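Local coordinates for tannase (Fusobacterium nucleatum subsp. nucleatum ATCC 25586, PDB 6YQ4), which probably hydrolyses the galloyl esters of gallotannins, a detoxifying activity that would help the bacterium resist these plant polyphenols, and binds a magnesium ion, at residues A[69-74]-A[108-113]; A[114-119]-A[136-141]; A[201-206]-A[434-439]; A[219-224]-A[448-453]; A[355-360]-A[378-383]. All coordinates share one frame; numbering follows the deposited sequence.

In the fold
From the N terminus, contact 1 first closes a loop of some thirty residues, pairing strand 73-76 with strand 110-114, with helix 100-106 in the connection. Contact 2 follows in series, folding the loop that leaves strand 110-114 back onto helix 134-148. Contact 3 then opens at strand 202-206 and closes, more than two hundred residues later, on strand 435-439 of the same large sheet as contact 1. Contact 4 crosses it: 219-224 on the helix after strand 202-206 meets 448-453, where the helix after strand 435-439 begins. Contact 5 is nested inside both long loops, joining 355-360 to the start of helix 381-394. Contact 4 touches contact 3 through P452 and I438, and contact 5 through Y219 and A355.

Contact 1: A[69-74]-A[108-113]; sequences NNAPIF and GYVVAA
The aromatic ring of Y109 and the pyrrolidine ring of P72 cross obliquely, with P72 CB 3.4 Å from Y109 CE2. Outside the pair, Y66 and F486 each meet the tyrosine ring edge-to-face, and its hydroxyl goes to D490. The ring of F74 turns off elsewhere: CG is anti to the backbone N (chi1 -177°), which carries the ring toward F486 and helix 100-106, while F74 CB stays 4.2 Å from Y109 CB. The backbones form a parallel strand pairing, part of the beta-alpha-beta unit of strand 73-76, helix 100-106 and strand 110-114. V110 serves it twice, its N donating to P72 O (3.1 Å, bent to 138°) and its O accepting from F74 N (2.7 Å); A112 N then donates to F74 O at 3.0 Å. I73 and V110 share one face, where I73 CG2 lies 4.1 Å from A112 CB and V110 packs close to the magnesium ligands M153 and G155. F74 and V111 share the other, against helix 100-106. Beta-branched residues suit the extended backbone, and G108, with positive phi in a Schellman motif, ends that helix before the chain turns into its strand. The chemistry is thus divided: amide-carbonyl bonds satisfy buried backbone groups between the strands, and the side chains meet across the pair through carbon alone.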
# COMPACT_ATOMS: atom_id res chain seq x y z
N ASN A 69 26.44 2.16 13.60
CA ASN A 69 26.65 1.06 12.66
C ASN A 69 25.52 0.05 12.71
O ASN A 69 25.53 -0.94 11.96
CB ASN A 69 27.98 0.35 12.96
CG ASN A 69 29.18 1.22 12.67
OD1 ASN A 69 29.86 1.04 11.66
ND2 ASN A 69 29.44 2.18 13.56
N ASN A 70 24.51 0.30 13.53
CA ASN A 70 23.52 -0.66 13.96
C ASN A 70 22.13 -0.35 13.47
O ASN A 70 21.36 -1.27 13.21
CB ASN A 70 23.47 -0.67 15.49
CG ASN A 70 23.19 -1.99 16.02
OD1 ASN A 70 23.19 -2.97 15.29
ND2 ASN A 70 22.95 -2.06 17.32
N ALA A 71 21.82 0.93 13.32
CA ALA A 71 20.45 1.39 13.34
C ALA A 71 19.69 0.88 12.12
O ALA A 71 20.14 1.06 10.99
CB ALA A 71 20.41 2.92 13.37
N PRO A 72 18.55 0.24 12.31
CA PRO A 72 17.63 0.02 11.19
C PRO A 72 17.33 1.33 10.46
O PRO A 72 17.41 2.42 11.04
CB PRO A 72 16.36 -0.53 11.86
CG PRO A 72 16.81 -1.04 13.17
CD PRO A 72 18.02 -0.26 13.59
N ILE A 73 17.00 1.21 9.18
CA ILE A 73 16.71 2.35 8.32
C ILE A 73 15.21 2.32 8.05
O ILE A 73 14.70 1.36 7.46
CB ILE A 73 17.55 2.32 7.03
CG1 ILE A 73 19.04 2.43 7.37
CG2 ILE A 73 17.16 3.46 6.07
CD1 ILE A 73 19.95 2.50 6.17
N PHE A 74 14.51 3.36 8.51
CA PHE A 74 13.08 3.50 8.33
C PHE A 74 12.83 4.21 7.00
O PHE A 74 13.30 5.34 6.80
CB PHE A 74 12.46 4.26 9.50
CG PHE A 74 10.95 4.38 9.42
CD1 PHE A 74 10.14 3.26 9.56
CD2 PHE A 74 10.34 5.62 9.23
CE1 PHE A 74 8.75 3.36 9.49
CE2 PHE A 74 8.94 5.74 9.16
CZ PHE A 74 8.14 4.59 9.28
N GLY A 108 15.70 5.99 17.56
CA GLY A 108 17.05 5.68 17.13
C GLY A 108 17.21 5.14 15.72
O GLY A 108 18.30 4.65 15.40
N TYR A 109 16.17 5.20 14.89
CA TYR A 109 16.29 4.80 13.49
C TYR A 109 16.92 5.90 12.65
O TYR A 109 16.71 7.09 12.89
CB TYR A 109 14.92 4.45 12.89
CG TYR A 109 14.28 3.26 13.53
CD1 TYR A 109 13.65 3.36 14.76
CD2 TYR A 109 14.34 2.02 12.93
CE1 TYR A 109 13.09 2.26 15.37
CE2 TYR A 109 13.78 0.90 13.54
CZ TYR A 109 13.16 1.03 14.76
OH TYR A 109 12.60 -0.08 15.35
N VAL A 110 17.69 5.49 11.65
CA VAL A 110 17.98 6.38 10.53
C VAL A 110 16.75 6.44 9.63
O VAL A 110 16.07 5.44 9.40
CB VAL A 110 19.24 5.91 9.77
CG1 VAL A 110 19.30 6.56 8.39
CG2 VAL A 110 20.49 6.25 10.56
N VAL A 111 16.44 7.63 9.13
CA VAL A 111 15.26 7.83 8.30
C VAL A 111 15.73 8.22 6.91
O VAL A 111 16.43 9.22 6.74
CB VAL A 111 14.33 8.89 8.88
CG1 VAL A 111 13.19 9.18 7.89
CG2 VAL A 111 13.79 8.42 10.22
N ALA A 112 15.35 7.41 5.92
CA ALA A 112 15.53 7.73 4.51
C ALA A 112 14.13 7.72 3.91
O ALA A 112 13.46 6.68 3.92
CB ALA A 112 16.46 6.75 3.80
N ALA A 113 13.68 8.87 3.43
CA ALA A 113 12.30 9.06 2.98
C ALA A 113 12.30 9.51 1.52
O ALA A 113 12.52 10.70 1.22
CB ALA A 113 11.59 10.10 3.86

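Contact 2: A[114-119]-A[136-141]; sequences PGARGR and IVDLKA
R117 sets out beside its own backbone N (chi1 -59°) and bends sharply at chi3 (-84°), which swings NE and NH2 back to the carboxylate of D138. The result is a side-on, two-nitrogen arginine-carboxylate salt bridge, tying the loop after strand 110-114 of this alpha/beta-hydrolase fold to helix 134-148. D138 OD1 carries two firm bonds: R117 N meets it almost straight at 2.7 Å, and R117 NE reaches its syn lone pair at 2.9 Å. R117 NH2 approaches D138 OD2 from above the carboxylate plane, at 3.0 Å, in keeping with the 41° between the two planes. Q47 also donates to OD2, so the buried charge has several partners, an arrangement that would be expected to keep the aspartate ionised. An arginine suits the loop because its planar guanidinium can grip both oxygens at once. Small A116 lets the loop come near the helix, its CB 3.8 Å from D138 CB. Beyond it, P114 and L139 cross at about a right angle, P114 CG touching L139 CD2 at 3.7 Å.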
# COMPACT_ATOMS: atom_id res chain seq x y z
N PRO A 114 12.06 8.60 0.57
CA PRO A 114 12.14 8.98 -0.84
C PRO A 114 10.84 9.56 -1.35
O PRO A 114 9.74 9.13 -0.97
CB PRO A 114 12.41 7.64 -1.52
CG PRO A 114 11.55 6.72 -0.73
CD PRO A 114 11.66 7.19 0.72
N GLY A 115 10.97 10.56 -2.24
CA GLY A 115 9.90 10.86 -3.15
C GLY A 115 9.88 9.88 -4.31
O GLY A 115 10.82 9.11 -4.51
N ALA A 116 8.80 9.92 -5.09
CA ALA A 116 8.59 9.03 -6.22
C ALA A 116 7.61 9.67 -7.18
O ALA A 116 6.71 10.41 -6.77
CB ALA A 116 8.07 7.65 -5.77
N ARG A 117 7.78 9.37 -8.48
CA ARG A 117 6.86 9.86 -9.50
C ARG A 117 5.51 9.17 -9.36
O ARG A 117 5.36 8.14 -8.71
CB ARG A 117 7.40 9.61 -10.91
CG ARG A 117 8.74 10.26 -11.22
CD ARG A 117 9.29 9.72 -12.53
NE ARG A 117 9.99 8.46 -12.33
CZ ARG A 117 10.27 7.60 -13.31
NH1 ARG A 117 9.94 7.89 -14.56
NH2 ARG A 117 10.91 6.47 -13.03
N GLY A 118 4.50 9.78 -9.98
CA GLY A 118 3.15 9.27 -9.92
C GLY A 118 2.45 9.58 -11.23
O GLY A 118 3.02 10.18 -12.14
N ARG A 119 1.16 9.22 -11.26
CA ARG A 119 0.46 8.94 -12.50
C ARG A 119 0.12 10.19 -13.32
O ARG A 119 -0.08 10.07 -14.53
CB ARG A 119 -0.83 8.15 -12.18
CG ARG A 119 -1.75 8.84 -11.18
CD ARG A 119 -2.96 7.98 -10.97
NE ARG A 119 -3.94 8.51 -10.02
CZ ARG A 119 -4.80 9.48 -10.27
NH1 ARG A 119 -4.79 10.16 -11.45
NH2 ARG A 119 -5.66 9.83 -9.32
N ILE A 136 7.31 2.33 -8.54
CA ILE A 136 8.03 1.21 -7.93
C ILE A 136 9.49 1.26 -8.35
O ILE A 136 10.39 0.92 -7.56
CB ILE A 136 7.36 -0.16 -8.23
CG1 ILE A 136 8.10 -1.28 -7.50
CG2 ILE A 136 7.28 -0.49 -9.72
CD1 ILE A 136 8.10 -1.09 -6.01
N VAL A 137 9.77 1.77 -9.55
CA VAL A 137 11.15 1.91 -9.99
C VAL A 137 11.88 2.96 -9.16
O VAL A 137 13.04 2.77 -8.78
CB VAL A 137 11.19 2.24 -11.49
CG1 VAL A 137 12.59 2.75 -11.89
CG2 VAL A 137 10.77 1.03 -12.30
N ASP A 138 11.19 4.05 -8.80
CA ASP A 138 11.84 5.09 -8.01
C ASP A 138 12.20 4.57 -6.62
O ASP A 138 13.32 4.78 -6.14
CB ASP A 138 10.94 6.33 -7.92
CG ASP A 138 10.84 7.11 -9.26
OD1 ASP A 138 9.88 7.89 -9.45
OD2 ASP A 138 11.72 6.95 -10.13
N LEU A 139 11.28 3.84 -5.97
CA LEU A 139 11.54 3.28 -4.65
C LEU A 139 12.70 2.28 -4.68
O LEU A 139 13.54 2.28 -3.78
CB LEU A 139 10.28 2.61 -4.09
CG LEU A 139 9.10 3.52 -3.75
CD1 LEU A 139 8.14 2.87 -2.77
CD2 LEU A 139 9.57 4.87 -3.22
N LYS A 140 12.73 1.41 -5.70
CA LYS A 140 13.86 0.50 -5.86
C LYS A 140 15.16 1.26 -6.03
O LYS A 140 16.16 0.96 -5.37
CB LYS A 140 13.62 -0.42 -7.07
CG LYS A 140 12.55 -1.49 -6.82
CD LYS A 140 12.13 -2.21 -8.10
CE LYS A 140 11.17 -3.35 -7.76
NZ LYS A 140 11.87 -4.48 -7.03
N ALA A 141 15.15 2.30 -6.87
CA ALA A 141 16.33 3.10 -7.14
C ALA A 141 16.84 3.80 -5.89
O ALA A 141 18.05 3.98 -5.73
CB ALA A 141 16.00 4.12 -8.22

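Contact 3: A[201-206]-A[434-439]; sequences FAVSAY and KYWRIR
V203 and R437 do most of the backbone pairing between these two parallel strands. V203 N donates to Y435 O at 2.9 Å, R437 N to V203 O at 2.8 Å and A205 N to R437 O at 2.9 Å; R439 N closes the series on A205 O at 3.2 Å. Where the strands begin, a water takes over, donating to F201 O and accepting from K434 N. A second water donates to S204 OG and accepts from R437 NH1; the serine hydroxyl also bonds N163. The long, extended chain of R437 brings its NH2 into a salt bridge with D481, whose other oxygen bonds Y206 OH. R439, bent at chi2, returns NH1 to I438 O at 2.9 Å. On the opposite face V203, branched and apolar, sets CG2 over one face of the W436 indole, 3.9 Å from the centroid of the six-membered ring, a CH-pi contact, while T433 O accepts from the indole NE1. The pair lies toward one end of the large sheet, between strand 160-163 and the edge strand 465-469; helix 482-493 covers the side of F201, Y435 and R437, and helix 450-461 that of W436 and I438.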
# COMPACT_ATOMS: atom_id res chain seq x y z
N PHE A 201 14.36 -5.34 4.18
CA PHE A 201 14.34 -6.21 5.36
C PHE A 201 12.92 -6.52 5.82
O PHE A 201 12.64 -7.65 6.23
CB PHE A 201 15.16 -5.59 6.49
CG PHE A 201 15.19 -6.42 7.75
CD1 PHE A 201 15.99 -7.55 7.85
CD2 PHE A 201 14.38 -6.09 8.84
CE1 PHE A 201 16.01 -8.33 9.04
CE2 PHE A 201 14.38 -6.85 10.00
CZ PHE A 201 15.21 -7.98 10.10
N ALA A 202 12.01 -5.55 5.77
CA ALA A 202 10.66 -5.78 6.27
C ALA A 202 9.72 -4.77 5.63
O ALA A 202 10.13 -3.67 5.27
CB ALA A 202 10.60 -5.68 7.80
N VAL A 203 8.46 -5.17 5.50
CA VAL A 203 7.42 -4.37 4.87
C VAL A 203 6.38 -4.05 5.93
O VAL A 203 5.93 -4.94 6.65
CB VAL A 203 6.75 -5.13 3.70
CG1 VAL A 203 5.52 -4.40 3.25
CG2 VAL A 203 7.68 -5.31 2.57
N SER A 204 6.00 -2.79 6.02
CA SER A 204 4.77 -2.40 6.68
C SER A 204 3.88 -1.73 5.65
O SER A 204 4.35 -0.87 4.91
CB SER A 204 5.03 -1.46 7.87
OG SER A 204 3.85 -0.71 8.12
N ALA A 205 2.61 -2.14 5.60
CA ALA A 205 1.65 -1.73 4.57
C ALA A 205 0.29 -1.54 5.21
O ALA A 205 -0.34 -2.51 5.64
CB ALA A 205 1.55 -2.75 3.44
N TYR A 206 -0.17 -0.29 5.25
CA TYR A 206 -1.52 0.05 5.67
C TYR A 206 -2.42 0.06 4.45
O TYR A 206 -2.07 0.67 3.44
CB TYR A 206 -1.57 1.42 6.35
CG TYR A 206 -0.79 1.49 7.64
CD1 TYR A 206 0.56 1.82 7.63
CD2 TYR A 206 -1.41 1.21 8.86
CE1 TYR A 206 1.27 1.87 8.81
CE2 TYR A 206 -0.71 1.27 10.05
CZ TYR A 206 0.62 1.60 10.01
OH TYR A 206 1.31 1.68 11.17
N LYS A 434 11.61 -11.20 4.94
CA LYS A 434 10.97 -12.14 5.85
C LYS A 434 9.74 -11.55 6.54
O LYS A 434 8.75 -12.26 6.75
CB LYS A 434 11.98 -12.64 6.90
CG LYS A 434 11.95 -14.17 7.13
CD LYS A 434 12.96 -14.62 8.23
CE LYS A 434 12.24 -15.16 9.48
NZ LYS A 434 13.19 -15.77 10.49
N TYR A 435 9.77 -10.28 6.93
CA TYR A 435 8.80 -9.74 7.88
C TYR A 435 7.84 -8.75 7.24
O TYR A 435 8.24 -7.87 6.47
CB TYR A 435 9.52 -9.08 9.05
CG TYR A 435 10.55 -9.95 9.71
CD1 TYR A 435 10.17 -10.96 10.59
CD2 TYR A 435 11.90 -9.76 9.46
CE1 TYR A 435 11.10 -11.77 11.20
CE2 TYR A 435 12.85 -10.55 10.06
CZ TYR A 435 12.43 -11.57 10.94
OH TYR A 435 13.35 -12.36 11.57
N TRP A 436 6.55 -8.88 7.58
CA TRP A 436 5.45 -8.19 6.92
C TRP A 436 4.42 -7.82 7.97
O TRP A 436 3.96 -8.69 8.71
CB TRP A 436 4.77 -9.06 5.84
CG TRP A 436 5.72 -9.50 4.77
CD1 TRP A 436 6.77 -10.39 4.89
CD2 TRP A 436 5.75 -9.03 3.42
NE1 TRP A 436 7.43 -10.50 3.69
CE2 TRP A 436 6.82 -9.67 2.77
CE3 TRP A 436 4.96 -8.12 2.70
CZ2 TRP A 436 7.12 -9.45 1.43
CZ3 TRP A 436 5.25 -7.92 1.36
CH2 TRP A 436 6.32 -8.56 0.74
N ARG A 437 4.06 -6.54 8.03
CA ARG A 437 2.98 -6.06 8.88
C ARG A 437 1.93 -5.41 7.98
O ARG A 437 2.25 -4.48 7.23
CB ARG A 437 3.48 -5.08 9.95
CG ARG A 437 2.44 -4.78 11.02
CD ARG A 437 2.91 -3.63 11.86
NE ARG A 437 2.09 -3.38 13.04
CZ ARG A 437 1.26 -2.35 13.19
NH1 ARG A 437 1.10 -1.45 12.20
NH2 ARG A 437 0.59 -2.20 14.32
N ILE A 438 0.71 -5.90 8.06
CA ILE A 438 -0.37 -5.55 7.14
C ILE A 438 -1.58 -5.19 7.99
O ILE A 438 -1.91 -5.90 8.95
CB ILE A 438 -0.69 -6.71 6.17
CG1 ILE A 438 0.47 -6.98 5.22
CG2 ILE A 438 -1.91 -6.45 5.37
CD1 ILE A 438 0.31 -8.30 4.46
N ARG A 439 -2.20 -4.05 7.68
CA ARG A 439 -3.36 -3.56 8.41
C ARG A 439 -4.41 -3.18 7.40
O ARG A 439 -4.12 -2.48 6.43
CB ARG A 439 -3.03 -2.33 9.28
CG ARG A 439 -2.24 -2.61 10.59
CD ARG A 439 -2.97 -3.61 11.50
NE ARG A 439 -2.21 -3.97 12.71
CZ ARG A 439 -1.36 -4.99 12.79
NH1 ARG A 439 -1.13 -5.78 11.74
NH2 ARG A 439 -0.74 -5.25 13.94
O HOH W 1 14.12 -9.73 5.87
O HOH W 2 1.63 -1.75 9.34

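Contact 4: A[219-224]-A[448-453]; sequences YEWMYN and SLAIPA
M222 and S448 face each other, the bent thioether of M222 coming up to the serine hydroxyl. In this alpha/beta-hydrolase fold the contact brings helix 212-223 to the start of helix 450-461, where S448 makes a capping bond. S448 precedes the turn into its helix, and its OG accepts this weak bond from A450 N (3.4 Å), as a short hydroxyl side chain readily can, and is also weakly hydrogen-bonded to A218 O. M222 has CG anti to the backbone N, then bends at chi2 and chi3, so that M222 SD comes within 3.3 Å of S448 OG and M222 CE lies 3.8 Å from A450 CB. On one side of the methionine, W221 brings CZ3 4.0 Å from A450 CB at a slant, while its NE1 bonds G295 O. Y219 presents the edge of its ring to the serine backbone, Y219 CD2 standing 3.7 Å from S448 N, and its hydroxyl reaches K445 O. Over the centre of one face of the Y219 ring lies Y223 CD1, one turn on, and M222 CG lies over the ring of Y223 in turn. The two segments share no direct hydrogen bond, and the small A450 and the unbranched, flexible M222 suit apolar contact at a helix start. One water joins them, 2.8 Å from Y223 OH at the edge of that ring and accepting from L449 N at 3.0 Å.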
# COMPACT_ATOMS: atom_id res chain seq x y z
N TYR A 219 -14.31 -7.14 -4.82
CA TYR A 219 -15.14 -6.09 -4.22
C TYR A 219 -16.62 -6.39 -4.39
O TYR A 219 -17.42 -6.09 -3.50
CB TYR A 219 -14.79 -4.75 -4.86
CG TYR A 219 -15.24 -3.54 -4.06
CD1 TYR A 219 -16.47 -2.95 -4.31
CD2 TYR A 219 -14.45 -3.01 -3.05
CE1 TYR A 219 -16.90 -1.83 -3.59
CE2 TYR A 219 -14.86 -1.89 -2.33
CZ TYR A 219 -16.09 -1.30 -2.61
OH TYR A 219 -16.53 -0.19 -1.91
N GLU A 220 -17.00 -7.02 -5.50
CA GLU A 220 -18.39 -7.39 -5.72
C GLU A 220 -18.75 -8.70 -5.02
O GLU A 220 -19.90 -8.86 -4.59
CB GLU A 220 -18.63 -7.49 -7.23
CG GLU A 220 -18.49 -6.13 -7.91
CD GLU A 220 -19.22 -5.03 -7.14
OE1 GLU A 220 -18.65 -3.93 -7.00
OE2 GLU A 220 -20.36 -5.27 -6.68
N TRP A 221 -17.82 -9.63 -4.91
CA TRP A 221 -18.03 -10.77 -4.03
C TRP A 221 -18.41 -10.31 -2.62
O TRP A 221 -19.43 -10.72 -2.07
CB TRP A 221 -16.78 -11.65 -4.00
CG TRP A 221 -16.90 -12.75 -3.03
CD1 TRP A 221 -17.67 -13.86 -3.14
CD2 TRP A 221 -16.25 -12.82 -1.76
NE1 TRP A 221 -17.54 -14.64 -2.02
CE2 TRP A 221 -16.68 -14.02 -1.15
CE3 TRP A 221 -15.38 -11.98 -1.07
CZ2 TRP A 221 -16.24 -14.41 0.11
CZ3 TRP A 221 -14.94 -12.38 0.18
CH2 TRP A 221 -15.37 -13.58 0.76
N MET A 222 -17.61 -9.41 -2.04
CA MET A 222 -17.96 -8.85 -0.74
C MET A 222 -19.27 -8.05 -0.77
O MET A 222 -20.15 -8.26 0.07
CB MET A 222 -16.81 -7.98 -0.24
CG MET A 222 -16.80 -7.82 1.26
SD MET A 222 -15.16 -7.76 1.97
CE MET A 222 -14.55 -9.29 1.35
N TYR A 223 -19.43 -7.12 -1.71
CA TYR A 223 -20.45 -6.08 -1.56
C TYR A 223 -21.63 -6.19 -2.53
O TYR A 223 -22.41 -5.25 -2.65
CB TYR A 223 -19.78 -4.71 -1.66
CG TYR A 223 -18.90 -4.43 -0.48
CD1 TYR A 223 -17.52 -4.40 -0.62
CD2 TYR A 223 -19.44 -4.26 0.80
CE1 TYR A 223 -16.70 -4.20 0.48
CE2 TYR A 223 -18.60 -4.06 1.91
CZ TYR A 223 -17.24 -4.03 1.73
OH TYR A 223 -16.40 -3.82 2.80
N ASN A 224 -21.78 -7.32 -3.22
CA ASN A 224 -22.97 -7.53 -4.02
C ASN A 224 -24.22 -7.44 -3.16
O ASN A 224 -24.28 -7.99 -2.05
CB ASN A 224 -22.90 -8.90 -4.70
CG ASN A 224 -24.03 -9.14 -5.66
OD1 ASN A 224 -24.88 -9.99 -5.44
ND2 ASN A 224 -24.04 -8.38 -6.75
N SER A 448 -11.70 -4.32 -0.98
CA SER A 448 -12.20 -5.49 -0.28
C SER A 448 -11.19 -5.98 0.75
O SER A 448 -10.00 -6.07 0.47
CB SER A 448 -12.49 -6.58 -1.30
OG SER A 448 -13.22 -7.63 -0.71
N LEU A 449 -11.67 -6.31 1.96
CA LEU A 449 -10.79 -6.98 2.93
C LEU A 449 -10.24 -8.30 2.39
O LEU A 449 -9.21 -8.79 2.87
CB LEU A 449 -11.55 -7.23 4.24
CG LEU A 449 -10.84 -7.97 5.37
CD1 LEU A 449 -9.74 -7.10 5.97
CD2 LEU A 449 -11.82 -8.37 6.44
N ALA A 450 -10.89 -8.87 1.37
CA ALA A 450 -10.41 -10.09 0.74
C ALA A 450 -9.03 -9.92 0.14
O ALA A 450 -8.27 -10.89 0.06
CB ALA A 450 -11.42 -10.53 -0.33
N ILE A 451 -8.67 -8.70 -0.27
CA ILE A 451 -7.46 -8.45 -1.05
C ILE A 451 -6.24 -8.44 -0.13
O ILE A 451 -5.28 -9.17 -0.41
CB ILE A 451 -7.56 -7.14 -1.86
CG1 ILE A 451 -8.53 -7.28 -3.04
CG2 ILE A 451 -6.17 -6.74 -2.40
CD1 ILE A 451 -7.89 -8.02 -4.24
N PRO A 452 -6.20 -7.63 0.93
CA PRO A 452 -5.07 -7.76 1.86
C PRO A 452 -5.01 -9.12 2.54
O PRO A 452 -3.90 -9.63 2.77
CB PRO A 452 -5.28 -6.62 2.89
CG PRO A 452 -6.76 -6.25 2.78
CD PRO A 452 -7.10 -6.51 1.32
N ALA A 453 -6.16 -9.73 2.85
CA ALA A 453 -6.16 -11.10 3.38
C ALA A 453 -5.47 -12.07 2.43
O ALA A 453 -4.66 -12.91 2.87
CB ALA A 453 -7.59 -11.60 3.64
O HOH W 3 -13.66 -4.33 2.93

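Contact 5: A[355-360]-A[378-383]; sequences AFDSLD and HFTKFS
One carboxylate oxygen of D357, OD2, takes three hydrogen bonds from the neighbouring residues F379 and T380: from F379 N at 3.0 Å, T380 N at 2.9 Å and T380 OG1 at 2.8 Å. The threonine donors come from the anti side, whereas F379 N sits well above the carboxylate plane. D357 OD1 is served separately, by H378 ND1 on its syn side (3.1 Å, 169°) and by N366. T380 is the N-cap of helix 381-394, and the contact holds the loop before helix 364-368 to this helix start: with OG1 in the crowded position (chi1 66°), the T380 hydroxyl accepts from S383 N at 3.2 Å while donating to D357. An aspartate suits this spot, since its negative charge would be steadied by the amides and the helix start, though that effect is inferred. S383, small enough to come close, sends its OG to D357 O in a very short bond whose exact length is uncertain. The ring of F379 turns one face to the aspartate, whose CB stands 4.0 Å from its centroid in a CH-pi contact, while F356 O meets the ring's edge, 3.4 Å from F379 CZ.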
# COMPACT_ATOMS: atom_id res chain seq x y z
N ALA A 355 -15.18 -1.27 -9.39
CA ALA A 355 -14.59 -0.31 -8.46
C ALA A 355 -13.20 0.18 -8.89
O ALA A 355 -12.82 1.30 -8.54
CB ALA A 355 -14.52 -0.94 -7.06
N PHE A 356 -12.42 -0.63 -9.60
CA PHE A 356 -11.05 -0.27 -9.99
C PHE A 356 -10.89 -0.10 -11.49
O PHE A 356 -10.38 0.93 -11.94
CB PHE A 356 -10.05 -1.31 -9.44
CG PHE A 356 -10.04 -1.37 -7.94
CD1 PHE A 356 -10.97 -2.16 -7.26
CD2 PHE A 356 -9.16 -0.61 -7.21
CE1 PHE A 356 -11.01 -2.18 -5.89
CE2 PHE A 356 -9.18 -0.64 -5.83
CZ PHE A 356 -10.11 -1.43 -5.17
N ASP A 357 -11.32 -1.07 -12.31
CA ASP A 357 -11.28 -0.90 -13.77
C ASP A 357 -12.65 -0.44 -14.28
O ASP A 357 -13.47 -1.26 -14.74
CB ASP A 357 -10.82 -2.18 -14.47
CG ASP A 357 -10.43 -1.92 -15.92
OD1 ASP A 357 -10.56 -0.74 -16.32
OD2 ASP A 357 -10.00 -2.86 -16.65
N SER A 358 -12.89 0.88 -14.22
CA SER A 358 -14.15 1.48 -14.66
C SER A 358 -14.34 1.37 -16.17
O SER A 358 -13.39 1.43 -16.94
CB SER A 358 -14.23 2.96 -14.30
OG SER A 358 -13.65 3.23 -13.05
N LEU A 359 -15.61 1.28 -16.58
CA LEU A 359 -15.96 1.11 -17.99
C LEU A 359 -15.59 2.31 -18.86
O LEU A 359 -15.41 2.15 -20.07
CB LEU A 359 -17.45 0.81 -18.14
CG LEU A 359 -17.88 -0.56 -17.64
CD1 LEU A 359 -19.24 -0.90 -18.17
CD2 LEU A 359 -16.87 -1.62 -18.02
N ASP A 360 -15.50 3.51 -18.29
CA ASP A 360 -15.03 4.68 -19.02
C ASP A 360 -13.56 5.00 -18.75
O ASP A 360 -13.09 6.08 -19.11
CB ASP A 360 -15.91 5.90 -18.69
CG ASP A 360 -15.75 6.36 -17.25
OD1 ASP A 360 -15.34 5.54 -16.40
OD2 ASP A 360 -16.05 7.54 -16.97
N HIS A 378 -7.43 0.18 -19.67
CA HIS A 378 -7.96 -0.94 -18.92
C HIS A 378 -6.83 -1.83 -18.45
O HIS A 378 -5.70 -1.75 -18.94
CB HIS A 378 -8.94 -1.75 -19.76
CG HIS A 378 -10.11 -0.95 -20.23
ND1 HIS A 378 -11.01 -0.39 -19.35
CD2 HIS A 378 -10.48 -0.55 -21.47
CE1 HIS A 378 -11.91 0.30 -20.04
NE2 HIS A 378 -11.62 0.21 -21.32
N PHE A 379 -7.15 -2.69 -17.49
CA PHE A 379 -6.21 -3.70 -17.01
C PHE A 379 -6.90 -5.00 -16.63
O PHE A 379 -6.26 -5.88 -16.03
CB PHE A 379 -5.39 -3.18 -15.82
CG PHE A 379 -6.19 -2.40 -14.82
CD1 PHE A 379 -6.59 -2.99 -13.63
CD2 PHE A 379 -6.52 -1.06 -15.07
CE1 PHE A 379 -7.33 -2.26 -12.68
CE2 PHE A 379 -7.25 -0.32 -14.15
CZ PHE A 379 -7.66 -0.92 -12.95
N THR A 380 -8.18 -5.16 -16.93
CA THR A 380 -8.89 -6.40 -16.71
C THR A 380 -9.51 -6.80 -18.03
O THR A 380 -9.88 -5.95 -18.85
CB THR A 380 -9.98 -6.29 -15.63
OG1 THR A 380 -11.04 -5.41 -16.09
CG2 THR A 380 -9.40 -5.75 -14.34
N LYS A 381 -9.59 -8.10 -18.25
CA LYS A 381 -10.33 -8.60 -19.40
C LYS A 381 -11.79 -8.17 -19.34
O LYS A 381 -12.43 -7.99 -20.38
CB LYS A 381 -10.20 -10.12 -19.46
CG LYS A 381 -10.93 -10.79 -20.59
CD LYS A 381 -11.21 -12.25 -20.29
CE LYS A 381 -11.96 -12.86 -21.43
NZ LYS A 381 -11.47 -12.26 -22.70
N PHE A 382 -12.33 -8.00 -18.13
CA PHE A 382 -13.77 -7.82 -17.98
C PHE A 382 -14.22 -6.45 -18.53
O PHE A 382 -15.13 -6.37 -19.36
CB PHE A 382 -14.18 -7.99 -16.51
CG PHE A 382 -15.61 -7.65 -16.25
CD1 PHE A 382 -16.60 -8.61 -16.41
CD2 PHE A 382 -15.99 -6.35 -15.89
CE1 PHE A 382 -17.94 -8.29 -16.21
CE2 PHE A 382 -17.33 -6.01 -15.70
CZ PHE A 382 -18.31 -6.98 -15.86
N SER A 383 -13.60 -5.38 -18.05
CA SER A 383 -13.95 -4.04 -18.51
C SER A 383 -13.54 -3.83 -19.95
O SER A 383 -14.26 -3.17 -20.71
CB SER A 383 -13.31 -3.01 -17.59
OG SER A 383 -13.67 -3.27 -16.24